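Local coordinates for protein pks18 (Mycobacterium tuberculosis, PDB 1TED) that probably extends medium- and long-chain aliphatic acyl-CoA starters with malonyl-CoA to make tri- and tetraketide alpha-pyrones, acting as a homodimeric type III polyketide synthase, at residues 47-50 with 51-54; 107-110 with 111-115; 128-131 with 132-136; 353-356 with 357-361. All blocks are in the same frame, centred on the assembly; numbering follows the deposited sequence.

Contact 1: 47-50 with 51-54; sequences VNQS and DAAD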
loop_
_atom_site.group_PDB
_atom_site.type_symbol
_atom_site.label_atom_id
_atom_site.label_comp_id
_atom_site.label_asym_id
_atom_site.label_seq_id
_atom_site.Cartn_x
_atom_site.Cartn_y
_atom_site.Cartn_z
ATOM N N VAL A 47 12.474 -4.791 26.770
ATOM C CA VAL A 47 12.749 -6.210 26.960
ATOM C C VAL A 47 14.242 -6.490 26.860
ATOM O O VAL A 47 14.869 -6.217 25.844
ATOM C CB VAL A 47 12.005 -7.085 25.928
ATOM C CG1 VAL A 47 12.381 -8.537 26.117
ATOM C CG2 VAL A 47 10.514 -6.934 26.104
ATOM N N ASN A 48 14.812 -7.024 27.932
ATOM C CA ASN A 48 16.227 -7.331 27.940
ATOM C C ASN A 48 16.466 -8.633 27.185
ATOM O O ASN A 48 15.849 -9.656 27.479
ATOM C CB ASN A 48 16.730 -7.435 29.375
ATOM C CG ASN A 48 18.221 -7.641 29.446
ATOM O OD1 ASN A 48 18.722 -8.722 29.129
ATOM N ND2 ASN A 48 18.948 -6.604 29.846
ATOM N N GLN A 49 17.367 -8.580 26.209
ATOM C CA GLN A 49 17.693 -9.738 25.371
ATOM C C GLN A 49 18.144 -10.984 26.143
ATOM O O GLN A 49 17.791 -12.117 25.781
ATOM C CB GLN A 49 18.763 -9.360 24.339
ATOM C CG GLN A 49 18.962 -10.429 23.266
ATOM C CD GLN A 49 17.768 -10.562 22.339
ATOM O OE1 GLN A 49 16.612 -10.486 22.768
ATOM N NE2 GLN A 49 18.040 -10.775 21.060
ATOM N N SER A 50 18.931 -10.779 27.196
ATOM C CA SER A 50 19.394 -11.892 28.020
ATOM C C SER A 50 18.192 -12.521 28.725
ATOM O O SER A 50 18.023 -13.739 28.697
ATOM C CB SER A 50 20.413 -11.411 29.056
ATOM O OG SER A 50 21.556 -10.862 28.421
ATOM N N ASP A 51 17.357 -11.691 29.352
ATOM C CA ASP A 51 16.165 -12.200 30.029
ATOM C C ASP A 51 15.260 -12.884 28.994
ATOM O O ASP A 51 14.738 -13.973 29.239
ATOM C CB ASP A 51 15.390 -11.066 30.723
ATOM C CG ASP A 51 16.227 -10.322 31.756
ATOM O OD1 ASP A 51 16.956 -10.973 32.529
ATOM O OD2 ASP A 51 16.145 -9.077 31.807
ATOM N N ALA A 52 15.088 -12.252 27.837
ATOM C CA ALA A 52 14.261 -12.822 26.779
ATOM C C ALA A 52 14.725 -14.238 26.449
ATOM O O ALA A 52 13.911 -15.160 26.368
ATOM C CB ALA A 52 14.321 -11.951 25.523
ATOM N N ALA A 53 16.032 -14.408 26.251
ATOM C CA ALA A 53 16.585 -15.723 25.929
ATOM C C ALA A 53 16.212 -16.759 26.997
ATOM O O ALA A 53 15.746 -17.862 26.679
ATOM C CB ALA A 53 18.100 -15.635 25.785
ATOM N N ASP A 54 16.407 -16.408 28.265
ATOM C CA ASP A 54 16.077 -17.332 29.347
ATOM C C ASP A 54 14.587 -17.663 29.384
ATOM O O ASP A 54 14.206 -18.826 29.511
ATOM C CB ASP A 54 16.511 -16.763 30.703
ATOM C CG ASP A 54 18.016 -16.604 30.817
ATOM O OD1 ASP A 54 18.752 -17.523 30.384
ATOM O OD2 ASP A 54 18.460 -15.562 31.348
#

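Contact 2: 107-110 with 111-115; sequences HLFY and EHAVP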
loop_
_atom_site.group_PDB
_atom_site.type_symbol
_atom_site.label_atom_id
_atom_site.label_comp_id
_atom_site.label_asym_id
_atom_site.label_seq_id
_atom_site.Cartn_x
_atom_site.Cartn_y
_atom_site.Cartn_z
ATOM N N HIS A 107 -6.546 -6.404 15.679
ATOM C CA HIS A 107 -7.223 -5.461 16.565
ATOM C C HIS A 107 -6.176 -5.093 17.613
ATOM O O HIS A 107 -6.064 -3.937 18.023
ATOM C CB HIS A 107 -8.450 -6.099 17.237
ATOM C CG HIS A 107 -9.698 -6.021 16.411
ATOM N ND1 HIS A 107 -10.267 -4.821 16.036
ATOM C CD2 HIS A 107 -10.471 -6.990 15.864
ATOM C CE1 HIS A 107 -11.335 -5.054 15.291
ATOM N NE2 HIS A 107 -11.480 -6.362 15.171
ATOM N N LEU A 108 -5.393 -6.075 18.040
ATOM C CA LEU A 108 -4.351 -5.784 19.016
ATOM C C LEU A 108 -3.382 -4.783 18.398
ATOM O O LEU A 108 -2.889 -3.879 19.077
ATOM C CB LEU A 108 -3.595 -7.050 19.416
ATOM C CG LEU A 108 -3.788 -7.531 20.859
ATOM C CD1 LEU A 108 -2.764 -8.626 21.153
ATOM C CD2 LEU A 108 -3.613 -6.375 21.843
ATOM N N PHE A 109 -3.117 -4.943 17.105
ATOM C CA PHE A 109 -2.216 -4.041 16.398
ATOM C C PHE A 109 -2.798 -2.632 16.424
ATOM O O PHE A 109 -2.128 -1.672 16.804
ATOM C CB PHE A 109 -2.035 -4.496 14.941
ATOM C CG PHE A 109 -1.380 -3.463 14.054
ATOM C CD1 PHE A 109 0.006 -3.388 13.945
ATOM C CD2 PHE A 109 -2.156 -2.537 13.351
ATOM C CE1 PHE A 109 0.609 -2.407 13.150
ATOM C CE2 PHE A 109 -1.564 -1.559 12.560
ATOM C CZ PHE A 109 -0.179 -1.493 12.459
ATOM N N TYR A 110 -4.057 -2.513 16.023
ATOM C CA TYR A 110 -4.699 -1.209 15.983
ATOM C C TYR A 110 -4.665 -0.530 17.339
ATOM O O TYR A 110 -4.273 0.625 17.451
ATOM C CB TYR A 110 -6.149 -1.342 15.519
ATOM C CG TYR A 110 -6.838 -0.014 15.288
ATOM C CD1 TYR A 110 -6.608 0.721 14.125
ATOM C CD2 TYR A 110 -7.723 0.507 16.234
ATOM C CE1 TYR A 110 -7.246 1.941 13.903
ATOM C CE2 TYR A 110 -8.368 1.729 16.023
ATOM C CZ TYR A 110 -8.123 2.435 14.856
ATOM O OH TYR A 110 -8.746 3.636 14.652
ATOM N N GLU A 111 -5.075 -1.262 18.368
ATOM C CA GLU A 111 -5.119 -0.729 19.727
ATOM C C GLU A 111 -3.808 -0.078 20.172
ATOM O O GLU A 111 -3.821 1.000 20.763
ATOM C CB GLU A 111 -5.506 -1.843 20.703
ATOM C CG GLU A 111 -5.703 -1.396 22.138
ATOM C CD GLU A 111 -5.929 -2.571 23.073
ATOM O OE1 GLU A 111 -6.648 -3.516 22.672
ATOM O OE2 GLU A 111 -5.394 -2.550 24.205
ATOM N N HIS A 112 -2.678 -0.721 19.887
ATOM C CA HIS A 112 -1.380 -0.162 20.282
ATOM C C HIS A 112 -0.730 0.732 19.235
ATOM O O HIS A 112 0.038 1.629 19.579
ATOM C CB HIS A 112 -0.385 -1.271 20.659
ATOM C CG HIS A 112 -0.705 -1.956 21.949
ATOM N ND1 HIS A 112 -1.509 -3.074 22.020
ATOM C CD2 HIS A 112 -0.354 -1.664 23.223
ATOM C CE1 HIS A 112 -1.639 -3.441 23.283
ATOM N NE2 HIS A 112 -0.948 -2.603 24.033
ATOM N N ALA A 113 -1.031 0.495 17.962
ATOM C CA ALA A 113 -0.418 1.289 16.900
ATOM C C ALA A 113 -0.883 2.747 16.890
ATOM O O ALA A 113 -0.067 3.667 16.755
ATOM C CB ALA A 113 -0.677 0.633 15.533
ATOM N N VAL A 114 -2.188 2.951 17.056
ATOM C CA VAL A 114 -2.773 4.288 17.042
ATOM C C VAL A 114 -2.101 5.284 17.991
ATOM O O VAL A 114 -1.608 6.323 17.556
ATOM C CB VAL A 114 -4.292 4.228 17.352
ATOM C CG1 VAL A 114 -4.864 5.640 17.470
ATOM C CG2 VAL A 114 -5.010 3.430 16.261
ATOM N N PRO A 115 -2.081 4.985 19.302
ATOM C CA PRO A 115 -1.454 5.885 20.281
ATOM C C PRO A 115 -0.015 6.244 19.907
ATOM O O PRO A 115 0.383 7.411 19.949
ATOM C CB PRO A 115 -1.507 5.075 21.576
ATOM C CG PRO A 115 -2.713 4.237 21.396
ATOM C CD PRO A 115 -2.638 3.796 19.967
#

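Contact 3: 128-131 with 132-136; sequences LPYR and AAEIG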
loop_
_atom_site.group_PDB
_atom_site.type_symbol
_atom_site.label_atom_id
_atom_site.label_comp_id
_atom_site.label_asym_id
_atom_site.label_seq_id
_atom_site.Cartn_x
_atom_site.Cartn_y
_atom_site.Cartn_z
ATOM N N LEU A 128 7.740 22.569 13.193
ATOM C CA LEU A 128 7.406 23.269 11.946
ATOM C C LEU A 128 6.220 24.223 12.057
ATOM O O LEU A 128 5.310 24.014 12.861
ATOM C CB LEU A 128 7.124 22.276 10.807
ATOM C CG LEU A 128 8.219 21.382 10.209
ATOM C CD1 LEU A 128 9.549 22.123 10.201
ATOM C CD2 LEU A 128 8.320 20.095 10.991
ATOM N N PRO A 129 6.218 25.290 11.238
ATOM C CA PRO A 129 5.159 26.300 11.216
ATOM C C PRO A 129 4.051 25.936 10.241
ATOM O O PRO A 129 3.153 26.733 9.984
ATOM C CB PRO A 129 5.900 27.545 10.769
ATOM C CG PRO A 129 6.812 26.982 9.726
ATOM C CD PRO A 129 7.355 25.722 10.400
ATOM N N TYR A 130 4.113 24.733 9.694
ATOM C CA TYR A 130 3.100 24.329 8.741
ATOM C C TYR A 130 1.733 24.199 9.386
ATOM O O TYR A 130 1.569 23.566 10.425
ATOM C CB TYR A 130 3.499 23.016 8.073
ATOM C CG TYR A 130 4.906 23.037 7.524
ATOM C CD1 TYR A 130 5.409 24.168 6.872
ATOM C CD2 TYR A 130 5.737 21.927 7.656
ATOM C CE1 TYR A 130 6.704 24.186 6.372
ATOM C CE2 TYR A 130 7.028 21.933 7.158
ATOM C CZ TYR A 130 7.508 23.061 6.521
ATOM O OH TYR A 130 8.802 23.053 6.044
ATOM N N ARG A 131 0.753 24.830 8.757
ATOM C CA ARG A 131 -0.618 24.789 9.229
ATOM C C ARG A 131 -1.227 23.506 8.665
ATOM O O ARG A 131 -0.704 22.948 7.707
ATOM C CB ARG A 131 -1.375 26.019 8.722
ATOM C CG ARG A 131 -2.617 26.353 9.527
ATOM C CD ARG A 131 -2.269 26.651 10.987
ATOM N NE ARG A 131 -3.469 26.772 11.811
ATOM C CZ ARG A 131 -4.376 25.808 11.958
ATOM N NH1 ARG A 131 -4.221 24.644 11.335
ATOM N NH2 ARG A 131 -5.445 26.011 12.721
ATOM N N ALA A 132 -2.325 23.043 9.251
ATOM C CA ALA A 132 -2.972 21.808 8.813
ATOM C C ALA A 132 -3.336 21.733 7.333
ATOM O O ALA A 132 -3.247 20.673 6.718
ATOM C CB ALA A 132 -4.213 21.556 9.654
ATOM N N ALA A 133 -3.759 22.851 6.766
ATOM C CA ALA A 133 -4.140 22.889 5.362
ATOM C C ALA A 133 -2.964 22.623 4.427
ATOM O O ALA A 133 -3.161 22.267 3.268
ATOM C CB ALA A 133 -4.756 24.246 5.034
ATOM N N GLU A 134 -1.746 22.800 4.927
ATOM C CA GLU A 134 -0.550 22.606 4.112
ATOM C C GLU A 134 -0.116 21.160 3.939
ATOM O O GLU A 134 0.686 20.850 3.061
ATOM C CB GLU A 134 0.604 23.410 4.695
ATOM C CG GLU A 134 0.303 24.874 4.790
ATOM C CD GLU A 134 1.404 25.628 5.484
ATOM O OE1 GLU A 134 2.505 25.745 4.899
ATOM O OE2 GLU A 134 1.168 26.095 6.620
ATOM N N ILE A 135 -0.643 20.282 4.782
ATOM C CA ILE A 135 -0.318 18.865 4.721
ATOM C C ILE A 135 -1.301 18.156 3.806
ATOM O O ILE A 135 -2.400 17.819 4.227
ATOM C CB ILE A 135 -0.389 18.239 6.114
ATOM C CG1 ILE A 135 0.587 18.966 7.042
ATOM C CG2 ILE A 135 -0.075 16.764 6.036
ATOM C CD1 ILE A 135 0.614 18.421 8.451
ATOM N N GLY A 136 -0.893 17.919 2.560
ATOM C CA GLY A 136 -1.768 17.268 1.594
ATOM C C GLY A 136 -1.662 15.761 1.370
ATOM O O GLY A 136 -2.467 15.192 0.625
#

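Contact 4: 353-356 with 357-361; sequences IFVL and ETMVQ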
loop_
_atom_site.group_PDB
_atom_site.type_symbol
_atom_site.label_atom_id
_atom_site.label_comp_id
_atom_site.label_asym_id
_atom_site.label_seq_id
_atom_site.Cartn_x
_atom_site.Cartn_y
_atom_site.Cartn_z
ATOM N N ILE A 353 14.848 4.827 9.600
ATOM C CA ILE A 353 14.649 6.194 10.083
ATOM C C ILE A 353 15.270 6.454 11.462
ATOM O O ILE A 353 15.680 7.574 11.754
ATOM C CB ILE A 353 13.146 6.573 10.053
ATOM C CG1 ILE A 353 12.653 6.547 8.601
ATOM C CG2 ILE A 353 12.936 7.964 10.618
ATOM C CD1 ILE A 353 11.161 6.649 8.449
ATOM N N PHE A 354 15.361 5.419 12.297
ATOM C CA PHE A 354 16.003 5.562 13.605
ATOM C C PHE A 354 17.473 5.826 13.319
ATOM O O PHE A 354 18.128 6.613 13.997
ATOM C CB PHE A 354 15.893 4.278 14.422
ATOM C CG PHE A 354 14.723 4.242 15.355
ATOM C CD1 PHE A 354 13.431 4.430 14.884
ATOM C CD2 PHE A 354 14.909 3.943 16.700
ATOM C CE1 PHE A 354 12.331 4.315 15.741
ATOM C CE2 PHE A 354 13.818 3.824 17.569
ATOM C CZ PHE A 354 12.521 4.009 17.083
ATOM N N VAL A 355 17.981 5.152 12.293
ATOM C CA VAL A 355 19.369 5.291 11.887
ATOM C C VAL A 355 19.697 6.702 11.429
ATOM O O VAL A 355 20.716 7.271 11.820
ATOM C CB VAL A 355 19.694 4.298 10.760
ATOM C CG1 VAL A 355 21.042 4.631 10.131
ATOM C CG2 VAL A 355 19.714 2.894 11.329
ATOM N N LEU A 356 18.824 7.257 10.599
ATOM C CA LEU A 356 18.987 8.598 10.060
ATOM C C LEU A 356 18.986 9.640 11.180
ATOM O O LEU A 356 19.793 10.569 11.160
ATOM C CB LEU A 356 17.873 8.858 9.029
ATOM C CG LEU A 356 17.864 10.048 8.056
ATOM C CD1 LEU A 356 17.450 11.284 8.797
ATOM C CD2 LEU A 356 19.227 10.246 7.408
ATOM N N GLU A 357 18.107 9.475 12.172
ATOM C CA GLU A 357 18.042 10.419 13.292
ATOM C C GLU A 357 19.350 10.518 14.086
ATOM O O GLU A 357 19.717 11.590 14.543
ATOM C CB GLU A 357 16.890 10.062 14.252
ATOM C CG GLU A 357 16.794 10.988 15.487
ATOM C CD GLU A 357 15.562 10.728 16.344
ATOM O OE1 GLU A 357 15.437 9.628 16.917
ATOM O OE2 GLU A 357 14.705 11.628 16.443
ATOM N N THR A 358 20.040 9.398 14.265
ATOM C CA THR A 358 21.306 9.395 14.999
ATOM C C THR A 358 22.352 10.195 14.230
ATOM O O THR A 358 23.124 10.953 14.819
ATOM C CB THR A 358 21.840 7.955 15.198
ATOM O OG1 THR A 358 20.964 7.238 16.080
ATOM C CG2 THR A 358 23.251 7.975 15.788
ATOM N N MET A 359 22.370 10.020 12.911
ATOM C CA MET A 359 23.322 10.716 12.051
ATOM C C MET A 359 23.031 12.206 12.046
ATOM O O MET A 359 23.937 13.030 11.897
ATOM C CB MET A 359 23.254 10.159 10.623
ATOM C CG MET A 359 23.609 8.669 10.529
ATOM S SD MET A 359 23.378 7.995 8.866
ATOM C CE MET A 359 24.441 6.517 8.915
ATOM N N VAL A 360 21.758 12.548 12.212
ATOM C CA VAL A 360 21.345 13.942 12.248
ATOM C C VAL A 360 21.818 14.576 13.557
ATOM O O VAL A 360 22.450 15.637 13.556
ATOM C CB VAL A 360 19.808 14.058 12.139
ATOM C CG1 VAL A 360 19.367 15.502 12.350
ATOM C CG2 VAL A 360 19.355 13.558 10.773
ATOM N N GLN A 361 21.531 13.903 14.667
ATOM C CA GLN A 361 21.906 14.385 15.992
ATOM C C GLN A 361 23.409 14.498 16.245
ATOM O O GLN A 361 23.829 15.278 17.093
ATOM C CB GLN A 361 21.277 13.503 17.064
ATOM C CG GLN A 361 19.768 13.520 17.059
ATOM C CD GLN A 361 19.172 12.639 18.143
ATOM O OE1 GLN A 361 19.465 11.439 18.222
ATOM N NE2 GLN A 361 18.328 13.229 18.984
#

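Contact 1: 47-50 with 51-54
Asn-48 meets Asp-51 at the point where strand 46-48 gives way to helix 49-57, and its side chain can be traced atom by atom. CB lies 3.0 Å from Asp-51 OD2, a close carbon-oxygen approach. CG, one bond further, is still within 3.5 Å of that same oxygen, with the amide and carboxylate planes turned 45° apart. At the tip, OD1 receives Asp-51 N at 3.3 Å, the donor tilted somewhat out of the carbonyl plane, and takes a weak second bond from Ser-50 N at 2.8 Å. With CG anti to the backbone N (chi1 -175°), the amide swings forward over the first turn, where these N-H groups lie too early in the helix to have a carbonyl from a preceding turn.

This is the classical N-cap, a side-chain carbonyl standing in for the missing turn, and it marks the start of a helix within the chalcone synthase-like N-terminal region. The backbone takes over at once, Asn-48 O accepting Ala-52 N at 2.7 Å. Val-47 CG1 touches Ala-52 CB at 4.0 Å, a small apolar contact; the side chain of Ala-52 lies about 5 Å from the bound myristic acid. Gln-49 turns its amide elsewhere: NE2 bonds to Ser-76 OG and Ser-222 O, while OE1 accepts from Arg-81 NH2.

Contact 2: 107-110 with 111-115
Tyr-110 has CG anti to its own nitrogen (chi1 -173°), and Val-114, one turn on, has CG1 so placed (chi1 174°), which leaves CG2 beside the nitrogen and facing back along the helix. The two settings bring Val-114 CG2 squarely over the centre of the tyrosine ring, 3.5 Å from its centroid and 11° from the normal, a well-formed CH-pi contact. The same methyl lies 3.1 Å from Tyr-110 O, so it is tightly packed between ring and backbone.

One residue earlier the same i to i+4 pairing recurs with a smaller partner. Ala-113 CB sits over one face of the Phe-109 ring, offset toward its rim, 3.9 Å from the centroid. On another flank Leu-108 and His-112 run side by side, Leu-108 CD2 touching His-112 CE1 at 3.8 Å, while the imidazole edge turns ND1 toward Leu-108 O for a weak hydrogen bond of 3.3 Å. That carbonyl also accepts His-112 N.

In this part of helix 102-125 the pairs face different neighbours: Tyr-110 and Val-114 rest on Ala-154 of helix 151-159, whereas Phe-109 and Ala-113 reach both Val-151 of that helix and Leu-204 of strand 196-204.

Contact 3: 128-131 with 132-136
Glu-134 reaches back across a tight turn to Arg-131, and its carboxylate takes up the backbone amide of that residue. Arg-131 N points at Glu-134 OE2 almost in line, with an N-H...O angle of 175°; the separation of 2.5 Å is shorter than usual, and its exact value is doubtful. The donor comes from above the carboxylate plane. A return bond closes the turn, Glu-134 N giving to Arg-131 O at 3.0 Å, again from above the plane of the carbonyl. The carboxylate's other oxygen, OE1, approaches Tyr-130 CD1 at 3.8 Å, and ring and carboxylate planes stand 80° apart.

What sets these groups in place is the 3-10 segment 132-134. Its turn carries Glu-134 round to face Arg-131, and CG, anti to the carbonyl carbon (chi1 -58°), starts an extended chain that spans the gap. The side-chain-to-amide bond recalls one half of a capping box. Arg-131 itself bends at chi2 and runs back alongside Ala-132, whose CB lies at the edge of the guanidinium, 3.5 Å from NH1. Further out, Glu-134 and Gly-136 share backbone bonds with Lys-196, and Gly-136 also pairs with Ser-166, so the turn leads straight into strand 135-142 of the main sheet, between its two parallel neighbours.

Chemically, the glutamate serves the backbone and not the neighbouring charge: Arg-131 NE is 7.0 Å from Glu-134 OE2, too distant for a salt bridge. A straight bond from a main-chain N-H to the carboxylate would be expected to favour its ionised form.

Contact 4: 353-356 with 357-361
Leu-356 overlaps Val-360 one turn further along helix 349-361, its CD1 packing against CG2 of the valine at 3.6 Å as the two side chains cross at a slant. That valine methyl is held close from a second direction too, for Leu-356 O lies 3.0 Å from CG2. The rotamer of Val-360 accounts for this: with CG1 anti to the backbone N (chi1 173°), CG2 is turned back toward the preceding turn. Leu-356 O is also the acceptor for Val-360 N, at 3.0 Å and in the carbonyl plane, so a single carbonyl oxygen meets both the amide and the methyl of the same residue.

Alongside, Val-355 and Met-359 point the same way, and CG1 of the valine brushes CE of the methionine at 4.1 Å. The thioether chain is extended beyond CG, which carries its methyl out beside the valine. Both pairs belong to a helix whose sequence family is the C-terminal half of the thiolase-like fold, yet it packs on strands from both halves: Leu-356 touches Leu-38 of strand 32-41, while Val-355 and Met-359 rest on Ala-311 of strand 310-312. Phe-354 makes an edge-to-face stack with Phe-344 of helix 335-344.

The backbone bonds vary in strength. Glu-357 N bonds to Ile-353 O at 3.1 Å, but Thr-358 N is shared weakly between Phe-354 O at 3.4 Å and Val-355 O at 3.3 Å. Val-355 O in turn receives a second weak bond, from Met-359 N at 3.4 Å.

Overall arrangement
All four contacts are local, yet they lie well apart and none touches another. Contacts 1 and 3 are the most distant pair, centres about 43 Å apart and on opposite sides of the chain's centre. Contacts 2 and 3 follow one another, helix 102-125 leading through the loop into strand 135-142, with centres about 26 Å apart. Contact 4 alone belongs to the C-terminal domain; the side chain of Val-355 lies about 11 Å from that of Cys-175, the probable nucleophile. In contact 1 the side chain of Gln-49 is about 9 Å from that of His-221, probably substrate-binding, and Ala-52 about 5 Å from the myristic acid, against about 9 Å for the side chain of Phe-109 in contact 2.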